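Local coordinates for protein PLP-Dependent L-Arginine Hydroxylase MppP (Streptomyces wadayamensis, PDB 6C8T) that hydroxylates L-arginine with the help of pyridoxal 5'-phosphate, on the scaffold of a pyridoxal-phosphate-dependent aminotransferase, at residues A[46-51]-A[259-264]; A[99-104]-A[239-244]; A[105-110]-A[148-153]; A[170-175]-A[203-208]. All coordinates share one frame; numbering follows the deposited sequence.

Contacts 2, 3 and 4 cluster about the seven-stranded sheet, whereas contact 1, a helix pair, lies apart, its centre about 33 to 40 Å from theirs. Along the chain, contact 1 brackets everything: contact 2 opens after 46-51 and closes before 259-264, and contacts 3 and 4 follow one another within it. The centres of contacts 2 and 3 are about 13 Å apart, those of contacts 3 and 4 about 18 Å. Strand 152-156 pairs with strand 107-112 and touches helix 90-102 where L101 CD2 packs on C152 SG at 4.2 Å, and helix 168-180 where V153 CG1 meets L174 CD1. Contact 1 instead pins helix 45-54 to the long helix 256-292.

Contact 1. Residues A[46-51]-A[259-264]; sequences PVLWAE and LALIRE
E51 and R263 join helix 46-51 to helix 259-264, part of the long helix 256-292, and with E264 they make a salt-bridge network. The E51 carboxylate and the R263 guanidinium come from opposite directions and lie nearly in one plane, 14° apart, with both oxygens facing the two terminal nitrogens. R263 NH1 donates a nearly straight hydrogen bond to the syn lone pair of E51 OE1 at 3.0 Å. The other arm, R263 NH2 to E51 OE2, is modelled at 2.4 Å, so short that its exact length is doubtful. E51 reaches this far because its CG stands anti to the backbone N (chi1 -179°) and the chain stays extended beyond it; R263 instead bends at its second and third torsions. R263 NH1 is shared: it also bonds to E264 OE2 at 3.0 Å, on the anti side of that oxygen and well out of the carboxylate plane. R55 pairs with E51 OE2 and E63 with R263 NH2, so the cluster extends to R55 and to E63 of helix 57-71.

Beside the salt bridges the helices cross at 122°, their segment axes 10.3 Å apart at closest approach. L48 fits as a knob into a hole formed by A260, L261, R263 and E264. The two methyls of L48 divide the work: CD2 lies against the aliphatic part of E264, 4.0 Å from CG, and 4.4 Å from A260 CB, while CD1 crosses the L261 side chain at about a right angle, 4.1 Å from L261 CD1.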
loop_
_atom_site.group_PDB
_atom_site.type_symbol
_atom_site.label_atom_id
_atom_site.label_comp_id
_atom_site.label_asym_id
_atom_site.label_seq_id
_atom_site.Cartn_x
_atom_site.Cartn_y
_atom_site.Cartn_z
ATOM N N PRO A 46 6.800 7.238 21.055
ATOM C CA PRO A 46 7.939 8.145 20.836
ATOM C C PRO A 46 9.277 7.443 20.981
ATOM O O PRO A 46 10.241 7.813 20.302
ATOM C CB PRO A 46 7.756 9.223 21.916
ATOM C CG PRO A 46 6.308 9.148 22.316
ATOM C CD PRO A 46 5.934 7.686 22.164
ATOM N N VAL A 47 9.352 6.413 21.832
ATOM C CA VAL A 47 10.586 5.653 21.964
ATOM C C VAL A 47 10.820 4.788 20.728
ATOM O O VAL A 47 11.930 4.743 20.183
ATOM C CB VAL A 47 10.553 4.816 23.253
ATOM C CG1 VAL A 47 11.824 3.997 23.362
ATOM C CG2 VAL A 47 10.411 5.732 24.449
ATOM N N LEU A 48 9.789 4.067 20.282
ATOM C CA LEU A 48 9.871 3.344 19.012
ATOM C C LEU A 48 10.217 4.274 17.848
ATOM O O LEU A 48 10.937 3.883 16.921
ATOM C CB LEU A 48 8.548 2.630 18.740
ATOM C CG LEU A 48 8.138 1.596 19.790
ATOM C CD1 LEU A 48 6.829 0.949 19.396
ATOM C CD2 LEU A 48 9.183 0.539 19.965
ATOM N N TRP A 49 9.688 5.493 17.855
ATOM C CA TRP A 49 10.062 6.452 16.817
ATOM C C TRP A 49 11.569 6.689 16.835
ATOM O O TRP A 49 12.244 6.638 15.795
ATOM C CB TRP A 49 9.314 7.761 17.031
ATOM C CG TRP A 49 9.418 8.672 15.874
ATOM C CD1 TRP A 49 10.525 9.354 15.465
ATOM C CD2 TRP A 49 8.367 9.015 14.964
ATOM N NE1 TRP A 49 10.234 10.099 14.347
ATOM C CE2 TRP A 49 8.915 9.901 14.009
ATOM C CE3 TRP A 49 7.025 8.633 14.847
ATOM C CZ2 TRP A 49 8.154 10.427 12.943
ATOM C CZ3 TRP A 49 6.261 9.159 13.791
ATOM C CH2 TRP A 49 6.829 10.051 12.859
ATOM N N ALA A 50 12.110 6.965 18.019
ATOM C CA ALA A 50 13.545 7.211 18.143
ATOM C C ALA A 50 14.340 5.999 17.691
ATOM O O ALA A 50 15.334 6.128 16.966
ATOM C CB ALA A 50 13.886 7.570 19.589
ATOM N N GLU A 51 13.896 4.800 18.076
ATOM C CA GLU A 51 14.576 3.596 17.597
ATOM C C GLU A 51 14.522 3.526 16.073
ATOM O O GLU A 51 15.517 3.187 15.414
ATOM C CB GLU A 51 13.954 2.337 18.217
ATOM C CG GLU A 51 14.642 1.042 17.786
ATOM C CD GLU A 51 13.890 -0.232 18.160
ATOM O OE1 GLU A 51 12.856 -0.172 18.840
ATOM O OE2 GLU A 51 14.349 -1.305 17.733
ATOM N N LEU A 259 7.030 -1.662 11.469
ATOM C CA LEU A 259 7.810 -2.869 11.723
ATOM C C LEU A 259 8.132 -3.010 13.212
ATOM O O LEU A 259 8.015 -4.095 13.790
ATOM C CB LEU A 259 9.085 -2.819 10.902
ATOM C CG LEU A 259 9.294 -3.484 9.537
ATOM C CD1 LEU A 259 8.157 -4.286 9.016
ATOM C CD2 LEU A 259 9.788 -2.516 8.502
ATOM N N ALA A 260 8.540 -1.916 13.861
ATOM C CA ALA A 260 8.841 -2.009 15.281
ATOM C C ALA A 260 7.594 -2.362 16.081
ATOM O O ALA A 260 7.649 -3.176 17.004
ATOM C CB ALA A 260 9.440 -0.701 15.777
ATOM N N LEU A 261 6.460 -1.763 15.717
ATOM C CA LEU A 261 5.171 -2.053 16.337
ATOM C C LEU A 261 4.789 -3.519 16.211
ATOM O O LEU A 261 4.329 -4.145 17.175
ATOM C CB LEU A 261 4.119 -1.180 15.662
ATOM C CG LEU A 261 2.869 -0.790 16.428
ATOM C CD1 LEU A 261 3.227 0.091 17.598
ATOM C CD2 LEU A 261 1.937 -0.063 15.501
ATOM N N ILE A 262 4.891 -4.058 14.997
ATOM C CA ILE A 262 4.651 -5.477 14.769
ATOM C C ILE A 262 5.547 -6.299 15.682
ATOM O O ILE A 262 5.101 -7.253 16.327
ATOM C CB ILE A 262 4.878 -5.798 13.277
ATOM C CG1 ILE A 262 3.811 -5.078 12.426
ATOM C CG2 ILE A 262 4.911 -7.294 13.009
ATOM C CD1 ILE A 262 4.039 -5.149 10.934
ATOM N N ARG A 263 6.822 -5.927 15.773
ATOM C CA ARG A 263 7.724 -6.712 16.595
ATOM C C ARG A 263 7.249 -6.695 18.036
ATOM O O ARG A 263 7.149 -7.745 18.679
ATOM C CB ARG A 263 9.163 -6.190 16.473
ATOM C CG ARG A 263 10.117 -6.735 17.545
ATOM C CD ARG A 263 10.550 -5.609 18.491
ATOM N NE ARG A 263 11.630 -4.928 17.849
ATOM C CZ ARG A 263 11.993 -3.660 18.020
ATOM N NH1 ARG A 263 11.410 -2.810 18.879
ATOM N NH2 ARG A 263 12.994 -3.250 17.288
ATOM N N GLU A 264 6.877 -5.514 18.530
ATOM C CA GLU A 264 6.444 -5.379 19.912
ATOM C C GLU A 264 5.117 -6.097 20.167
ATOM O O GLU A 264 4.964 -6.785 21.182
ATOM C CB GLU A 264 6.356 -3.887 20.260
ATOM C CG GLU A 264 7.712 -3.187 20.307
ATOM C CD GLU A 264 8.674 -3.867 21.281
ATOM O OE1 GLU A 264 8.339 -3.967 22.475
ATOM O OE2 GLU A 264 9.732 -4.349 20.845
#

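Contact 2. Residues A[99-104]-A[239-244]; sequences RSLSAS and IGLPVE
S100 packs against L241, P242 and V243 by van der Waals contact alone, its CA 5.2 Å from that of P242. P242 CD lies 3.4 Å from S100 O, and V243 brings CG1 to 3.5 Å from S100 OG. With OG anti to its own carbonyl carbon (chi1 -68°), S100 turns the hydroxyl toward V243, yet the polar partner is I96 O, a turn earlier in the same helix; V243 N is near but badly angled. Buried L101 belongs to this tight part as well: L241 CD2 meets L101 CD1 at 3.6 Å, the two side chains crossing obliquely.

The looser side is at S104, which is exposed to solvent and touches L241 by a single atom pair, L241 CD1 to S104 OG at 3.9 Å. With an alanine in place of L241, both methyls go, which would probably leave L101 CD1 without its partner and open a gap beside S104.

P242 occupies the N-cap position of helix 243-250, so the contact sets the start of that helix against the C-terminal part of helix 90-102. I246 of the former also touches S100, V243 rests on F235 of strand 231-235, and L101 reaches L127 in the loop before strand 128-133.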
loop_
_atom_site.group_PDB
_atom_site.type_symbol
_atom_site.label_atom_id
_atom_site.label_comp_id
_atom_site.label_asym_id
_atom_site.label_seq_id
_atom_site.Cartn_x
_atom_site.Cartn_y
_atom_site.Cartn_z
ATOM N N ARG A 99 -0.560 -9.415 -10.412
ATOM C CA ARG A 99 0.131 -8.887 -11.581
ATOM C C ARG A 99 1.278 -9.778 -11.994
ATOM O O ARG A 99 1.546 -9.912 -13.178
ATOM C CB ARG A 99 0.643 -7.481 -11.305
ATOM C CG ARG A 99 -0.396 -6.450 -11.629
ATOM C CD ARG A 99 0.071 -5.497 -12.694
ATOM N NE ARG A 99 0.707 -4.388 -12.010
ATOM C CZ ARG A 99 1.963 -4.039 -12.140
ATOM N NH1 ARG A 99 2.764 -4.709 -12.974
ATOM N NH2 ARG A 99 2.402 -3.013 -11.416
ATOM N N SER A 100 1.951 -10.391 -11.025
ATOM C CA SER A 100 3.099 -11.224 -11.311
ATOM C C SER A 100 2.664 -12.500 -12.013
ATOM O O SER A 100 3.404 -13.033 -12.848
ATOM C CB SER A 100 3.836 -11.574 -10.012
ATOM O OG SER A 100 4.455 -10.433 -9.418
ATOM N N LEU A 101 1.475 -12.994 -11.684
ATOM C CA LEU A 101 0.922 -14.168 -12.358
ATOM C C LEU A 101 0.466 -13.860 -13.779
ATOM O O LEU A 101 0.520 -14.739 -14.651
ATOM C CB LEU A 101 -0.263 -14.695 -11.576
ATOM C CG LEU A 101 -0.303 -15.938 -10.685
ATOM C CD1 LEU A 101 0.961 -16.700 -10.507
ATOM C CD2 LEU A 101 -0.896 -15.553 -9.374
ATOM N N SER A 102 -0.042 -12.634 -14.024
ATOM C CA SER A 102 -0.781 -12.368 -15.253
ATOM C C SER A 102 0.048 -12.589 -16.512
ATOM O O SER A 102 -0.517 -12.908 -17.554
ATOM C CB SER A 102 -1.350 -10.931 -15.278
ATOM O OG SER A 102 -0.317 -9.999 -15.137
ATOM N N ALA A 103 1.365 -12.430 -16.469
ATOM C CA ALA A 103 2.132 -12.666 -17.701
ATOM C C ALA A 103 2.067 -14.127 -18.149
ATOM O O ALA A 103 1.924 -14.412 -19.349
ATOM C CB ALA A 103 3.588 -12.267 -17.519
ATOM N N SER A 104 2.188 -15.074 -17.210
ATOM C CA SER A 104 2.440 -16.461 -17.586
ATOM C C SER A 104 1.303 -17.397 -17.251
ATOM O O SER A 104 1.370 -18.577 -17.610
ATOM C CB SER A 104 3.710 -16.989 -16.901
ATOM O OG SER A 104 3.550 -17.102 -15.482
ATOM N N ILE A 239 10.448 -19.354 -7.596
ATOM C CA ILE A 239 9.059 -18.993 -7.888
ATOM C C ILE A 239 8.869 -18.656 -9.373
ATOM O O ILE A 239 7.820 -18.947 -9.954
ATOM C CB ILE A 239 8.602 -17.834 -6.958
ATOM C CG1 ILE A 239 7.141 -17.444 -7.222
ATOM C CG2 ILE A 239 9.469 -16.594 -7.115
ATOM C CD1 ILE A 239 6.143 -18.598 -7.074
ATOM N N GLY A 240 9.869 -18.057 -10.015
ATOM C CA GLY A 240 9.789 -17.886 -11.455
ATOM C C GLY A 240 8.819 -16.822 -11.916
ATOM O O GLY A 240 8.471 -16.781 -13.099
ATOM N N LEU A 241 8.366 -15.966 -11.005
ATOM C CA LEU A 241 7.436 -14.870 -11.224
ATOM C C LEU A 241 8.094 -13.559 -10.846
ATOM O O LEU A 241 8.965 -13.539 -9.967
ATOM C CB LEU A 241 6.200 -15.040 -10.345
ATOM C CG LEU A 241 4.925 -15.720 -10.758
ATOM C CD1 LEU A 241 5.045 -16.571 -11.924
ATOM C CD2 LEU A 241 4.420 -16.462 -9.585
ATOM N N PRO A 242 7.648 -12.430 -11.427
ATOM C CA PRO A 242 8.304 -11.147 -11.128
ATOM C C PRO A 242 7.864 -10.489 -9.822
ATOM O O PRO A 242 7.642 -9.270 -9.770
ATOM C CB PRO A 242 7.926 -10.286 -12.347
ATOM C CG PRO A 242 6.615 -10.787 -12.771
ATOM C CD PRO A 242 6.693 -12.303 -12.559
ATOM N N VAL A 243 7.745 -11.260 -8.743
ATOM C CA VAL A 243 7.219 -10.669 -7.511
ATOM C C VAL A 243 8.184 -9.634 -6.934
ATOM O O VAL A 243 7.757 -8.591 -6.427
ATOM C CB VAL A 243 6.856 -11.741 -6.465
ATOM C CG1 VAL A 243 5.761 -12.605 -6.988
ATOM C CG2 VAL A 243 8.053 -12.568 -6.039
ATOM N N GLU A 244 9.483 -9.886 -6.996
ATOM C CA GLU A 244 10.441 -8.909 -6.472
ATOM C C GLU A 244 10.437 -7.634 -7.305
ATOM O O GLU A 244 10.464 -6.516 -6.768
ATOM C CB GLU A 244 11.844 -9.529 -6.447
ATOM C CG GLU A 244 12.057 -10.481 -5.271
ATOM C CD GLU A 244 13.403 -11.200 -5.314
ATOM O OE1 GLU A 244 13.593 -12.084 -6.169
ATOM O OE2 GLU A 244 14.264 -10.886 -4.481
#

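Contact 3. Residues A[105-110]-A[148-153]; sequences VDRVAL and SSVGCV
R107 presents the edge of its guanidinium to S149, gripping it side-on with two nitrogens. R107 NE donates to S149 O at 2.8 Å, only 4° out of the guanidinium plane, and R107 NH1 to S149 OG at 3.1 Å, also close to that plane. Two bonds to two atoms of one residue should fix the rotation of the flat group. The arginine gets there with CG anti to its carbonyl carbon (chi1 -74°) and a bend at the third torsion. V150 CG2 approaches the guanidinium obliquely and packs closer to the base of the side chain, 3.8 Å from R107 CB. S149 OG itself bonds to L146 O, so the serine also ties this grip to helix 144-148. A leucine in place of R107 would probably leave S149 O and OG without these two donors and free the turn before strand 152-156 to shift.

The backbones then take over. G151 N bonds to R107 O at 3.0 Å, almost straight (166°). V105 packs on the glycine, V105 CG1 3.8 Å from G151 CA, leaving little room for a side chain there. Further on, A109 N bonds to C152 O at 2.8 Å, and V153 CA gives a CH...O contact to A109 O. A109 CB sits 3.9 Å from V150 CG1.

A109 and V153 pair in parallel, and with strand 128-133 beyond strand 107-112 this is the mostly parallel central sheet characteristic of the large domain of fold-type I pyridoxal-phosphate enzymes.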
loop_
_atom_site.group_PDB
_atom_site.type_symbol
_atom_site.label_atom_id
_atom_site.label_comp_id
_atom_site.label_asym_id
_atom_site.label_seq_id
_atom_site.Cartn_x
_atom_site.Cartn_y
_atom_site.Cartn_z
ATOM N N VAL A 105 0.299 -16.931 -16.542
ATOM C CA VAL A 105 -0.793 -17.781 -16.110
ATOM C C VAL A 105 -2.085 -17.202 -16.660
ATOM O O VAL A 105 -2.284 -15.982 -16.652
ATOM C CB VAL A 105 -0.810 -17.895 -14.571
ATOM C CG1 VAL A 105 -2.085 -18.569 -14.089
ATOM C CG2 VAL A 105 0.410 -18.645 -14.103
ATOM N N ASP A 106 -2.940 -18.079 -17.179
ATOM C CA ASP A 106 -4.268 -17.721 -17.654
ATOM C C ASP A 106 -5.335 -18.000 -16.615
ATOM O O ASP A 106 -6.268 -17.210 -16.469
ATOM C CB ASP A 106 -4.605 -18.492 -18.947
ATOM C CG ASP A 106 -3.968 -17.882 -20.174
ATOM O OD1 ASP A 106 -3.904 -16.637 -20.276
ATOM O OD2 ASP A 106 -3.525 -18.656 -21.044
ATOM N N ARG A 107 -5.208 -19.098 -15.866
ATOM C CA ARG A 107 -6.269 -19.554 -14.992
ATOM C C ARG A 107 -5.703 -19.848 -13.619
ATOM O O ARG A 107 -4.593 -20.363 -13.491
ATOM C CB ARG A 107 -6.933 -20.816 -15.550
ATOM C CG ARG A 107 -7.849 -20.564 -16.737
ATOM C CD ARG A 107 -7.990 -21.779 -17.647
ATOM N NE ARG A 107 -8.369 -23.021 -16.973
ATOM C CZ ARG A 107 -9.622 -23.448 -16.791
ATOM N NH1 ARG A 107 -9.853 -24.613 -16.194
ATOM N NH2 ARG A 107 -10.652 -22.719 -17.185
ATOM N N VAL A 108 -6.475 -19.516 -12.600
ATOM C CA VAL A 108 -6.140 -19.808 -11.231
ATOM C C VAL A 108 -7.275 -20.609 -10.624
ATOM O O VAL A 108 -8.446 -20.226 -10.744
ATOM C CB VAL A 108 -5.876 -18.511 -10.446
ATOM C CG1 VAL A 108 -5.518 -18.826 -9.025
ATOM C CG2 VAL A 108 -4.739 -17.740 -11.113
ATOM N N ALA A 109 -6.924 -21.727 -9.980
ATOM C CA ALA A 109 -7.869 -22.454 -9.141
ATOM C C ALA A 109 -7.891 -21.799 -7.769
ATOM O O ALA A 109 -6.841 -21.647 -7.135
ATOM C CB ALA A 109 -7.476 -23.919 -9.036
ATOM N N LEU A 110 -9.080 -21.386 -7.326
ATOM C CA LEU A 110 -9.241 -20.557 -6.138
ATOM C C LEU A 110 -10.307 -21.162 -5.242
ATOM O O LEU A 110 -11.390 -21.534 -5.711
ATOM C CB LEU A 110 -9.637 -19.140 -6.518
ATOM C CG LEU A 110 -9.967 -18.208 -5.362
ATOM C CD1 LEU A 110 -8.755 -18.010 -4.524
ATOM C CD2 LEU A 110 -10.433 -16.877 -5.905
ATOM N N SER A 148 -3.701 -29.580 -14.436
ATOM C CA SER A 148 -3.032 -29.361 -15.708
ATOM C C SER A 148 -3.632 -28.200 -16.485
ATOM O O SER A 148 -3.019 -27.756 -17.454
ATOM C CB SER A 148 -3.092 -30.641 -16.555
ATOM O OG SER A 148 -4.431 -31.008 -16.780
ATOM N N SER A 149 -4.815 -27.724 -16.105
ATOM C CA SER A 149 -5.498 -26.642 -16.797
ATOM C C SER A 149 -5.324 -25.296 -16.093
ATOM O O SER A 149 -5.966 -24.307 -16.473
ATOM C CB SER A 149 -6.982 -26.960 -16.907
ATOM O OG SER A 149 -7.627 -26.701 -15.680
ATOM N N VAL A 150 -4.458 -25.226 -15.096
ATOM C CA VAL A 150 -4.421 -24.083 -14.196
ATOM C C VAL A 150 -2.957 -23.814 -13.861
ATOM O O VAL A 150 -2.169 -24.753 -13.744
ATOM C CB VAL A 150 -5.319 -24.433 -12.989
ATOM C CG1 VAL A 150 -4.597 -24.453 -11.679
ATOM C CG2 VAL A 150 -6.529 -23.594 -12.969
ATOM N N GLY A 151 -2.580 -22.536 -13.741
ATOM C CA GLY A 151 -1.198 -22.173 -13.505
ATOM C C GLY A 151 -0.905 -21.888 -12.046
ATOM O O GLY A 151 0.249 -21.767 -11.622
ATOM N N CYS A 152 -1.961 -21.778 -11.262
ATOM C CA CYS A 152 -1.822 -21.450 -9.857
ATOM C C CYS A 152 -3.031 -22.025 -9.136
ATOM O O CYS A 152 -4.150 -21.996 -9.664
ATOM C CB CYS A 152 -1.709 -19.926 -9.635
ATOM S SG CYS A 152 -1.641 -19.431 -7.920
ATOM N N VAL A 153 -2.772 -22.612 -7.969
ATOM C CA VAL A 153 -3.794 -22.975 -6.995
ATOM C C VAL A 153 -3.645 -22.017 -5.816
ATOM O O VAL A 153 -2.554 -21.893 -5.249
ATOM C CB VAL A 153 -3.640 -24.433 -6.525
ATOM C CG1 VAL A 153 -4.653 -24.750 -5.433
ATOM C CG2 VAL A 153 -3.775 -25.408 -7.683
#

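Contact 4. Residues A[170-175]-A[203-208]; sequences RLRRLA and YAVLQE
R172 lays one face of its guanidinium over V205 and turns an edge to E208. V205 CB stands 3.9 Å above the guanidinium plane of R172, displaced toward the rim. At the edge, R172 NH1 donates to E208 OE2 at 2.9 Å in a nearly straight hydrogen bond, the oxygen lying almost exactly in the guanidinium plane. Carboxylate and guanidinium are themselves only 19° from coplanar, so the salt bridge meets in the plane while the valine packs from above. R172 begins with CG anti to its backbone N and runs straight until it bends at the third torsion (-49°), which brings the group across to V205 and E208. The bridge lies toward solvent, with E208 exposed; E168 is a second, long and weak ion partner of R172.

The helices run in roughly the same direction, 27° apart, their segment axes 9.1 Å from each other at closest approach. Helix 168-180 links strand 152-156 to strand 184-188 and helix 202-209 links strand 184-188 to strand 213-218, two successive beta-alpha-beta crossovers whose helices pack side by side on the sheet; A175 and L206 both rest on L185.

Away from the charged pair the contact becomes apolar. V205 CG2 sits against two adjacent residues of helix 168-180, 3.7 Å from R172 CA and 3.8 Å from L171 CG, and the V205 side chain crosses that of L171 at a slant. Deeper in, L206 swings its end toward helix 170-175: its CD1 lies 4.1 Å from A175 CB and 4.3 Å from L171 CD1.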
loop_
_atom_site.group_PDB
_atom_site.type_symbol
_atom_site.label_atom_id
_atom_site.label_comp_id
_atom_site.label_asym_id
_atom_site.label_seq_id
_atom_site.Cartn_x
_atom_site.Cartn_y
_atom_site.Cartn_z
ATOM N N ARG A 170 -2.946 -32.407 4.089
ATOM C CA ARG A 170 -3.495 -31.965 2.825
ATOM C C ARG A 170 -2.580 -30.943 2.163
ATOM O O ARG A 170 -2.402 -30.958 0.941
ATOM C CB ARG A 170 -4.895 -31.395 3.050
ATOM C CG ARG A 170 -5.532 -30.875 1.797
ATOM C CD ARG A 170 -5.485 -31.886 0.673
ATOM N NE ARG A 170 -6.205 -33.120 0.992
ATOM C CZ ARG A 170 -6.064 -34.257 0.315
ATOM N NH1 ARG A 170 -6.755 -35.345 0.648
ATOM N NH2 ARG A 170 -5.226 -34.311 -0.705
ATOM N N LEU A 171 -1.990 -30.049 2.949
ATOM C CA LEU A 171 -1.063 -29.080 2.373
ATOM C C LEU A 171 0.090 -29.794 1.697
ATOM O O LEU A 171 0.508 -29.420 0.599
ATOM C CB LEU A 171 -0.532 -28.132 3.453
ATOM C CG LEU A 171 0.545 -27.140 2.997
ATOM C CD1 LEU A 171 -0.046 -26.201 1.949
ATOM C CD2 LEU A 171 1.087 -26.355 4.209
ATOM N N ARG A 172 0.603 -30.839 2.340
ATOM C CA ARG A 172 1.728 -31.567 1.784
ATOM C C ARG A 172 1.337 -32.191 0.454
ATOM O O ARG A 172 2.035 -32.022 -0.557
ATOM C CB ARG A 172 2.218 -32.652 2.763
ATOM C CG ARG A 172 3.488 -33.317 2.253
ATOM C CD ARG A 172 4.068 -34.380 3.202
ATOM N NE ARG A 172 4.179 -33.899 4.575
ATOM C CZ ARG A 172 5.214 -33.224 5.067
ATOM N NH1 ARG A 172 6.266 -32.931 4.290
ATOM N NH2 ARG A 172 5.199 -32.851 6.355
ATOM N N ARG A 173 0.212 -32.903 0.436
ATOM C CA ARG A 173 -0.249 -33.519 -0.806
ATOM C C ARG A 173 -0.513 -32.463 -1.865
ATOM O O ARG A 173 -0.143 -32.625 -3.039
ATOM C CB ARG A 173 -1.507 -34.341 -0.539
ATOM C CG ARG A 173 -1.234 -35.724 -0.042
ATOM C CD ARG A 173 -0.396 -36.544 -1.027
ATOM N NE ARG A 173 -1.026 -36.747 -2.336
ATOM C CZ ARG A 173 -0.470 -36.476 -3.517
ATOM N NH1 ARG A 173 0.751 -35.968 -3.609
ATOM N NH2 ARG A 173 -1.145 -36.723 -4.627
ATOM N N LEU A 174 -1.132 -31.361 -1.470
ATOM C CA LEU A 174 -1.437 -30.329 -2.447
ATOM C C LEU A 174 -0.159 -29.732 -3.020
ATOM O O LEU A 174 -0.074 -29.457 -4.226
ATOM C CB LEU A 174 -2.316 -29.257 -1.807
ATOM C CG LEU A 174 -2.747 -28.095 -2.693
ATOM C CD1 LEU A 174 -3.594 -28.597 -3.868
ATOM C CD2 LEU A 174 -3.515 -27.091 -1.864
ATOM N N ALA A 175 0.858 -29.545 -2.178
ATOM C CA ALA A 175 2.101 -28.964 -2.664
ATOM C C ALA A 175 2.824 -29.933 -3.586
ATOM O O ALA A 175 3.432 -29.517 -4.585
ATOM C CB ALA A 175 2.996 -28.564 -1.489
ATOM N N TYR A 203 6.129 -23.582 6.089
ATOM C CA TYR A 203 7.299 -23.399 5.235
ATOM C C TYR A 203 8.133 -24.665 5.172
ATOM O O TYR A 203 8.651 -25.020 4.110
ATOM C CB TYR A 203 8.123 -22.208 5.729
ATOM C CG TYR A 203 7.343 -20.931 5.564
ATOM C CD1 TYR A 203 7.287 -20.279 4.336
ATOM C CD2 TYR A 203 6.608 -20.411 6.603
ATOM C CE1 TYR A 203 6.558 -19.141 4.182
ATOM C CE2 TYR A 203 5.850 -19.257 6.440
ATOM C CZ TYR A 203 5.832 -18.638 5.225
ATOM O OH TYR A 203 5.096 -17.486 5.029
ATOM N N ALA A 204 8.240 -25.389 6.280
ATOM C CA ALA A 204 8.863 -26.701 6.216
ATOM C C ALA A 204 8.218 -27.568 5.131
ATOM O O ALA A 204 8.921 -28.117 4.279
ATOM C CB ALA A 204 8.798 -27.388 7.587
ATOM N N VAL A 205 6.883 -27.693 5.116
ATOM C CA VAL A 205 6.292 -28.654 4.177
ATOM C C VAL A 205 6.372 -28.131 2.745
ATOM O O VAL A 205 6.635 -28.902 1.808
ATOM C CB VAL A 205 4.851 -29.095 4.566
ATOM C CG1 VAL A 205 4.343 -28.493 5.849
ATOM C CG2 VAL A 205 3.845 -28.954 3.421
ATOM N N LEU A 206 6.221 -26.814 2.552
ATOM C CA LEU A 206 6.334 -26.231 1.217
ATOM C C LEU A 206 7.723 -26.472 0.618
ATOM O O LEU A 206 7.860 -26.832 -0.559
ATOM C CB LEU A 206 6.050 -24.740 1.306
ATOM C CG LEU A 206 4.827 -24.014 0.742
ATOM C CD1 LEU A 206 3.716 -24.913 0.252
ATOM C CD2 LEU A 206 4.314 -22.955 1.731
ATOM N N GLN A 207 8.767 -26.278 1.419
ATOM C CA GLN A 207 10.129 -26.476 0.950
ATOM C C GLN A 207 10.416 -27.952 0.698
ATOM O O GLN A 207 11.092 -28.304 -0.271
ATOM C CB GLN A 207 11.091 -25.898 1.987
ATOM C CG GLN A 207 11.105 -24.356 1.968
ATOM C CD GLN A 207 11.587 -23.701 3.259
ATOM O OE1 GLN A 207 11.608 -24.315 4.339
ATOM N NE2 GLN A 207 11.963 -22.431 3.149
ATOM N N GLU A 208 9.910 -28.825 1.568
ATOM C CA GLU A 208 10.089 -30.264 1.378
ATOM C C GLU A 208 9.381 -30.759 0.119
ATOM O O GLU A 208 9.878 -31.655 -0.563
ATOM C CB GLU A 208 9.562 -31.007 2.596
ATOM C CG GLU A 208 10.524 -30.972 3.762
ATOM C CD GLU A 208 9.861 -31.180 5.095
ATOM O OE1 GLU A 208 10.554 -30.991 6.116
ATOM O OE2 GLU A 208 8.660 -31.503 5.129
#